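Local coordinates for protein beta-N-acetylhexosaminidase (Streptomyces plicatus, PDB 1JAK) that hydrolyses beta-linked terminal N-acetylhexosamine residues of glycans, probably by substrate-assisted catalysis, as a family 20 glycoside hydrolase, at residues 482-496 with 502-512. Residues are numbered along the deposited sequence; the frame is centred on the assembly and turned at random.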
loop_
_atom_site.group_PDB
_atom_site.type_symbol
_atom_site.label_atom_id
_atom_site.label_comp_id
_atom_site.label_asym_id
_atom_site.label_seq_id
_atom_site.Cartn_x
_atom_site.Cartn_y
_atom_site.Cartn_z
ATOM N N TRP A 482 19.416 2.622 10.492
ATOM C CA TRP A 482 19.764 1.626 9.489
ATOM C C TRP A 482 20.555 0.427 10.003
ATOM O O TRP A 482 20.209 -0.716 9.708
ATOM C CB TRP A 482 20.528 2.284 8.332
ATOM C CG TRP A 482 21.100 1.288 7.375
ATOM C CD1 TRP A 482 22.420 0.977 7.207
ATOM C CD2 TRP A 482 20.369 0.419 6.503
ATOM N NE1 TRP A 482 22.555 -0.035 6.289
ATOM C CE2 TRP A 482 21.312 -0.397 5.839
ATOM C CE3 TRP A 482 19.007 0.247 6.219
ATOM C CZ2 TRP A 482 20.937 -1.374 4.908
ATOM C CZ3 TRP A 482 18.633 -0.725 5.293
ATOM C CH2 TRP A 482 19.599 -1.523 4.649
ATOM N N ASP A 483 21.614 0.674 10.769
ATOM C CA ASP A 483 22.432 -0.427 11.268
ATOM C C ASP A 483 21.656 -1.483 12.045
ATOM O O ASP A 483 21.967 -2.672 11.951
ATOM C CB ASP A 483 23.589 0.098 12.122
ATOM C CG ASP A 483 24.645 0.808 11.294
ATOM O OD1 ASP A 483 24.782 0.479 10.097
ATOM O OD2 ASP A 483 25.349 1.681 11.843
ATOM N N THR A 484 20.653 -1.065 12.810
ATOM C CA THR A 484 19.866 -2.027 13.571
ATOM C C THR A 484 18.670 -2.515 12.758
ATOM O O THR A 484 18.236 -3.655 12.910
ATOM C CB THR A 484 19.386 -1.440 14.923
ATOM O OG1 THR A 484 18.701 -0.203 14.707
ATOM C CG2 THR A 484 20.578 -1.201 15.845
ATOM N N TYR A 485 18.148 -1.660 11.884
ATOM C CA TYR A 485 17.019 -2.050 11.044
ATOM C C TYR A 485 17.426 -3.166 10.084
ATOM O O TYR A 485 16.673 -4.120 9.876
ATOM C CB TYR A 485 16.506 -0.862 10.218
ATOM C CG TYR A 485 15.466 -1.268 9.189
ATOM C CD1 TYR A 485 14.179 -1.640 9.580
ATOM C CD2 TYR A 485 15.791 -1.348 7.834
ATOM C CE1 TYR A 485 13.240 -2.088 8.648
ATOM C CE2 TYR A 485 14.858 -1.798 6.889
ATOM C CZ TYR A 485 13.589 -2.167 7.308
ATOM O OH TYR A 485 12.671 -2.636 6.397
ATOM N N LYS A 486 18.615 -3.050 9.497
ATOM C CA LYS A 486 19.068 -4.054 8.543
ATOM C C LYS A 486 19.131 -5.449 9.146
ATOM O O LYS A 486 19.024 -6.442 8.424
ATOM C CB LYS A 486 20.428 -3.671 7.944
ATOM C CG LYS A 486 21.608 -3.753 8.889
ATOM C CD LYS A 486 22.874 -3.288 8.177
ATOM C CE LYS A 486 24.095 -3.388 9.078
ATOM N NZ LYS A 486 25.323 -2.918 8.379
ATOM N N VAL A 487 19.297 -5.531 10.463
ATOM C CA VAL A 487 19.343 -6.830 11.127
ATOM C C VAL A 487 17.931 -7.403 11.188
ATOM O O VAL A 487 17.731 -8.605 11.010
ATOM C CB VAL A 487 19.908 -6.722 12.559
ATOM C CG1 VAL A 487 19.810 -8.072 13.257
ATOM C CG2 VAL A 487 21.357 -6.263 12.507
ATOM N N ARG A 488 16.955 -6.538 11.444
ATOM C CA ARG A 488 15.564 -6.969 11.502
ATOM C C ARG A 488 15.085 -7.332 10.098
ATOM O O ARG A 488 14.264 -8.235 9.927
ATOM C CB ARG A 488 14.689 -5.865 12.109
ATOM C CG ARG A 488 14.931 -5.673 13.608
ATOM C CD ARG A 488 13.955 -4.690 14.251
ATOM N NE ARG A 488 14.293 -3.291 13.990
ATOM C CZ ARG A 488 13.567 -2.472 13.236
ATOM N NH1 ARG A 488 12.453 -2.906 12.657
ATOM N NH2 ARG A 488 13.946 -1.210 13.070
ATOM N N LEU A 489 15.605 -6.635 9.091
ATOM C CA LEU A 489 15.227 -6.928 7.712
ATOM C C LEU A 489 15.887 -8.235 7.281
ATOM O O LEU A 489 15.267 -9.068 6.621
ATOM C CB LEU A 489 15.662 -5.792 6.774
ATOM C CG LEU A 489 15.234 -5.929 5.306
ATOM C CD1 LEU A 489 13.710 -5.954 5.210
ATOM C CD2 LEU A 489 15.792 -4.761 4.497
ATOM N N ALA A 490 17.147 -8.416 7.663
ATOM C CA ALA A 490 17.877 -9.631 7.317
ATOM C C ALA A 490 17.146 -10.864 7.837
ATOM O O ALA A 490 17.147 -11.917 7.197
ATOM C CB ALA A 490 19.282 -9.582 7.908
ATOM N N ALA A 491 16.516 -10.716 8.996
ATOM C CA ALA A 491 15.794 -11.808 9.636
ATOM C C ALA A 491 14.584 -12.296 8.845
ATOM O O ALA A 491 14.085 -13.396 9.089
ATOM C CB ALA A 491 15.360 -11.386 11.031
ATOM N N GLN A 492 14.114 -11.485 7.902
ATOM C CA GLN A 492 12.948 -11.859 7.104
ATOM C C GLN A 492 13.248 -12.916 6.043
ATOM O O GLN A 492 12.343 -13.613 5.594
ATOM C CB GLN A 492 12.358 -10.626 6.409
ATOM C CG GLN A 492 12.054 -9.444 7.322
ATOM C CD GLN A 492 11.137 -9.799 8.475
ATOM O OE1 GLN A 492 10.090 -10.419 8.287
ATOM N NE2 GLN A 492 11.522 -9.395 9.678
ATOM N N ALA A 493 14.513 -13.035 5.647
ATOM C CA ALA A 493 14.915 -13.984 4.607
ATOM C C ALA A 493 14.286 -15.378 4.692
ATOM O O ALA A 493 13.652 -15.835 3.740
ATOM C CB ALA A 493 16.438 -14.098 4.571
ATOM N N PRO A 494 14.451 -16.074 5.827
ATOM C CA PRO A 494 13.861 -17.413 5.930
ATOM C C PRO A 494 12.338 -17.435 5.819
ATOM O O PRO A 494 11.762 -18.419 5.355
ATOM C CB PRO A 494 14.371 -17.912 7.282
ATOM C CG PRO A 494 14.538 -16.653 8.070
ATOM C CD PRO A 494 15.162 -15.715 7.066
ATOM N N TYR A 495 11.688 -16.356 6.247
ATOM C CA TYR A 495 10.235 -16.273 6.159
ATOM C C TYR A 495 9.812 -16.145 4.697
ATOM O O TYR A 495 8.896 -16.828 4.240
ATOM C CB TYR A 495 9.708 -15.065 6.944
ATOM C CG TYR A 495 9.887 -15.171 8.443
ATOM C CD1 TYR A 495 11.131 -14.956 9.032
ATOM C CD2 TYR A 495 8.812 -15.503 9.269
ATOM C CE1 TYR A 495 11.306 -15.070 10.410
ATOM C CE2 TYR A 495 8.973 -15.620 10.649
ATOM C CZ TYR A 495 10.224 -15.403 11.210
ATOM O OH TYR A 495 10.400 -15.525 12.571
ATOM N N TRP A 496 10.488 -15.270 3.960
ATOM C CA TRP A 496 10.151 -15.076 2.558
ATOM C C TRP A 496 10.432 -16.331 1.741
ATOM O O TRP A 496 9.653 -16.691 0.859
ATOM C CB TRP A 496 10.906 -13.866 1.999
ATOM C CG TRP A 496 10.479 -12.587 2.661
ATOM C CD1 TRP A 496 9.264 -12.333 3.241
ATOM C CD2 TRP A 496 11.233 -11.374 2.767
ATOM N NE1 TRP A 496 9.217 -11.040 3.698
ATOM C CE2 TRP A 496 10.410 -10.426 3.420
ATOM C CE3 TRP A 496 12.522 -10.994 2.374
ATOM C CZ2 TRP A 496 10.836 -9.120 3.687
ATOM C CZ3 TRP A 496 12.947 -9.691 2.641
ATOM C CH2 TRP A 496 12.102 -8.772 3.291
ATOM N N ASP A 502 9.795 -14.048 -3.655
ATOM C CA ASP A 502 11.097 -13.719 -4.205
ATOM C C ASP A 502 11.447 -12.305 -3.767
ATOM O O ASP A 502 10.566 -11.459 -3.610
ATOM C CB ASP A 502 11.080 -13.824 -5.730
ATOM C CG ASP A 502 12.473 -13.755 -6.334
ATOM O OD1 ASP A 502 13.437 -14.208 -5.672
ATOM O OD2 ASP A 502 12.603 -13.265 -7.476
ATOM N N PHE A 503 12.730 -12.060 -3.541
ATOM C CA PHE A 503 13.181 -10.744 -3.121
ATOM C C PHE A 503 14.625 -10.536 -3.535
ATOM O O PHE A 503 15.368 -11.497 -3.739
ATOM C CB PHE A 503 13.058 -10.576 -1.598
ATOM C CG PHE A 503 13.958 -11.488 -0.798
ATOM C CD1 PHE A 503 13.624 -12.825 -0.602
ATOM C CD2 PHE A 503 15.136 -11.002 -0.235
ATOM C CE1 PHE A 503 14.451 -13.668 0.144
ATOM C CE2 PHE A 503 15.972 -11.837 0.514
ATOM C CZ PHE A 503 15.628 -13.172 0.704
ATOM N N TYR A 504 15.008 -9.272 -3.664
ATOM C CA TYR A 504 16.364 -8.906 -4.038
ATOM C C TYR A 504 17.276 -9.052 -2.823
ATOM O O TYR A 504 17.070 -8.397 -1.800
ATOM C CB TYR A 504 16.378 -7.459 -4.535
ATOM C CG TYR A 504 17.751 -6.842 -4.664
ATOM C CD1 TYR A 504 18.691 -7.357 -5.557
ATOM C CD2 TYR A 504 18.101 -5.718 -3.913
ATOM C CE1 TYR A 504 19.947 -6.766 -5.702
ATOM C CE2 TYR A 504 19.355 -5.118 -4.053
ATOM C CZ TYR A 504 20.270 -5.648 -4.949
ATOM O OH TYR A 504 21.507 -5.055 -5.094
ATOM N N ARG A 505 18.277 -9.919 -2.935
ATOM C CA ARG A 505 19.215 -10.140 -1.840
ATOM C C ARG A 505 20.292 -9.062 -1.840
ATOM O O ARG A 505 21.448 -9.304 -2.200
ATOM C CB ARG A 505 19.848 -11.528 -1.958
ATOM C CG ARG A 505 18.875 -12.673 -1.691
ATOM C CD ARG A 505 19.569 -14.019 -1.843
ATOM N NE ARG A 505 20.710 -14.138 -0.940
ATOM C CZ ARG A 505 20.626 -14.490 0.339
ATOM N NH1 ARG A 505 19.446 -14.770 0.879
ATOM N NH2 ARG A 505 21.724 -14.553 1.082
ATOM N N SER A 506 19.896 -7.866 -1.425
ATOM C CA SER A 506 20.800 -6.726 -1.379
ATOM C C SER A 506 22.069 -6.990 -0.587
ATOM O O SER A 506 22.025 -7.534 0.514
ATOM C CB SER A 506 20.091 -5.519 -0.772
ATOM O OG SER A 506 21.003 -4.450 -0.594
ATOM N N PRO A 507 23.225 -6.596 -1.140
ATOM C CA PRO A 507 24.488 -6.811 -0.432
ATOM C C PRO A 507 24.604 -5.925 0.812
ATOM O O PRO A 507 25.490 -6.128 1.644
ATOM C CB PRO A 507 25.537 -6.483 -1.496
ATOM C CG PRO A 507 24.848 -5.447 -2.336
ATOM C CD PRO A 507 23.456 -6.014 -2.474
ATOM N N GLN A 508 23.706 -4.949 0.935
ATOM C CA GLN A 508 23.714 -4.038 2.082
ATOM C C GLN A 508 23.087 -4.679 3.316
ATOM O O GLN A 508 23.217 -4.163 4.425
ATOM C CB GLN A 508 22.926 -2.760 1.775
ATOM C CG GLN A 508 23.334 -2.006 0.521
ATOM C CD GLN A 508 22.555 -0.711 0.372
ATOM O OE1 GLN A 508 21.363 -0.660 0.675
ATOM N NE2 GLN A 508 23.223 0.339 -0.103
ATOM N N VAL A 509 22.402 -5.798 3.114
ATOM C CA VAL A 509 21.715 -6.492 4.199
ATOM C C VAL A 509 22.376 -7.828 4.537
ATOM O O VAL A 509 22.619 -8.647 3.654
ATOM C CB VAL A 509 20.242 -6.743 3.810
ATOM C CG1 VAL A 509 19.502 -7.425 4.949
ATOM C CG2 VAL A 509 19.573 -5.424 3.443
ATOM N N PRO A 510 22.666 -8.066 5.829
ATOM C CA PRO A 510 23.303 -9.306 6.289
ATOM C C PRO A 510 22.300 -10.444 6.468
ATOM O O PRO A 510 22.098 -10.937 7.578
ATOM C CB PRO A 510 23.941 -8.883 7.606
ATOM C CG PRO A 510 22.917 -7.950 8.158
ATOM C CD PRO A 510 22.512 -7.115 6.946
ATOM N N TRP A 511 21.696 -10.859 5.359
ATOM C CA TRP A 511 20.680 -11.910 5.334
ATOM C C TRP A 511 20.908 -13.122 6.229
ATOM O O TRP A 511 21.990 -13.703 6.246
ATOM C CB TRP A 511 20.471 -12.377 3.893
ATOM C CG TRP A 511 20.126 -11.246 2.986
ATOM C CD1 TRP A 511 20.925 -10.681 2.034
ATOM C CD2 TRP A 511 18.908 -10.495 2.987
ATOM N NE1 TRP A 511 20.280 -9.623 1.441
ATOM C CE2 TRP A 511 19.041 -9.485 2.009
ATOM C CE3 TRP A 511 17.718 -10.576 3.723
ATOM C CZ2 TRP A 511 18.027 -8.559 1.747
ATOM C CZ3 TRP A 511 16.709 -9.655 3.464
ATOM C CH2 TRP A 511 16.871 -8.659 2.481
ATOM N N THR A 512 19.860 -13.497 6.962
ATOM C CA THR A 512 19.901 -14.643 7.865
ATOM C C THR A 512 19.568 -15.911 7.084
ATOM O O THR A 512 19.047 -15.784 5.954
ATOM C CB THR A 512 18.868 -14.483 9.012
ATOM O OG1 THR A 512 19.161 -13.297 9.760
ATOM C CG2 THR A 512 18.906 -15.686 9.946
ATOM O OXT THR A 512 19.816 -17.015 7.614
HETATM O O HOH W 1 24.632 -1.880 5.197
HETATM O O HOH W 2 25.748 -5.252 6.532
HETATM O O HOH W 3 19.220 -10.953 11.285
#
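Phe503 meets Trp496 in an edge-to-face (T-shaped) stack, with the Trp496 edge aimed at the Phe503 face. The ring centroids lie 4.9 Å apart and the planes stand at 61°. Phe503 CB lies 4.0 Å from Trp496 CE3. CG is nearest, 3.5 Å from the same CE3, which sits over the ring centre. CD1 also meets Trp496 CB, and CD2 meets Trp496 CZ3. CE1 lies near Trp496 CB and CE3, at the edge of the indole, while CE2 lies over one face of the Trp511 ring. Phe503 CZ ends 4.0 Å from Ala493 CA. Phe503 CG lies between the backbone N and the carbonyl carbon (chi1 65°), which turns the ring toward Ala493 and Trp496. The opposite face of Trp511 carries Val509 CG1, so the indole is sandwiched. With an alanine at Phe503, the Trp496 edge would probably lose its aromatic face and one side of Trp511 its cover. Thr512 N donates to Ala490 O (3.1 Å, 168°) from above the carbonyl plane; Ala493 N reaches that oxygen from the other face. Thr512 OXT pairs with Arg15. A water bridges Trp482 NE1 and Gln508 O. The tail runs back past 493-496 toward Trp482, turns at Ser506 to Val509, and returns alongside helix 482-490. This is C-terminal packing in an alpha/beta-barrel enzyme, outside the inhibitor pocket. Trp496 also packs on Pro467 of helix 465-474, and Leu489 on Val420 of helix 420-424.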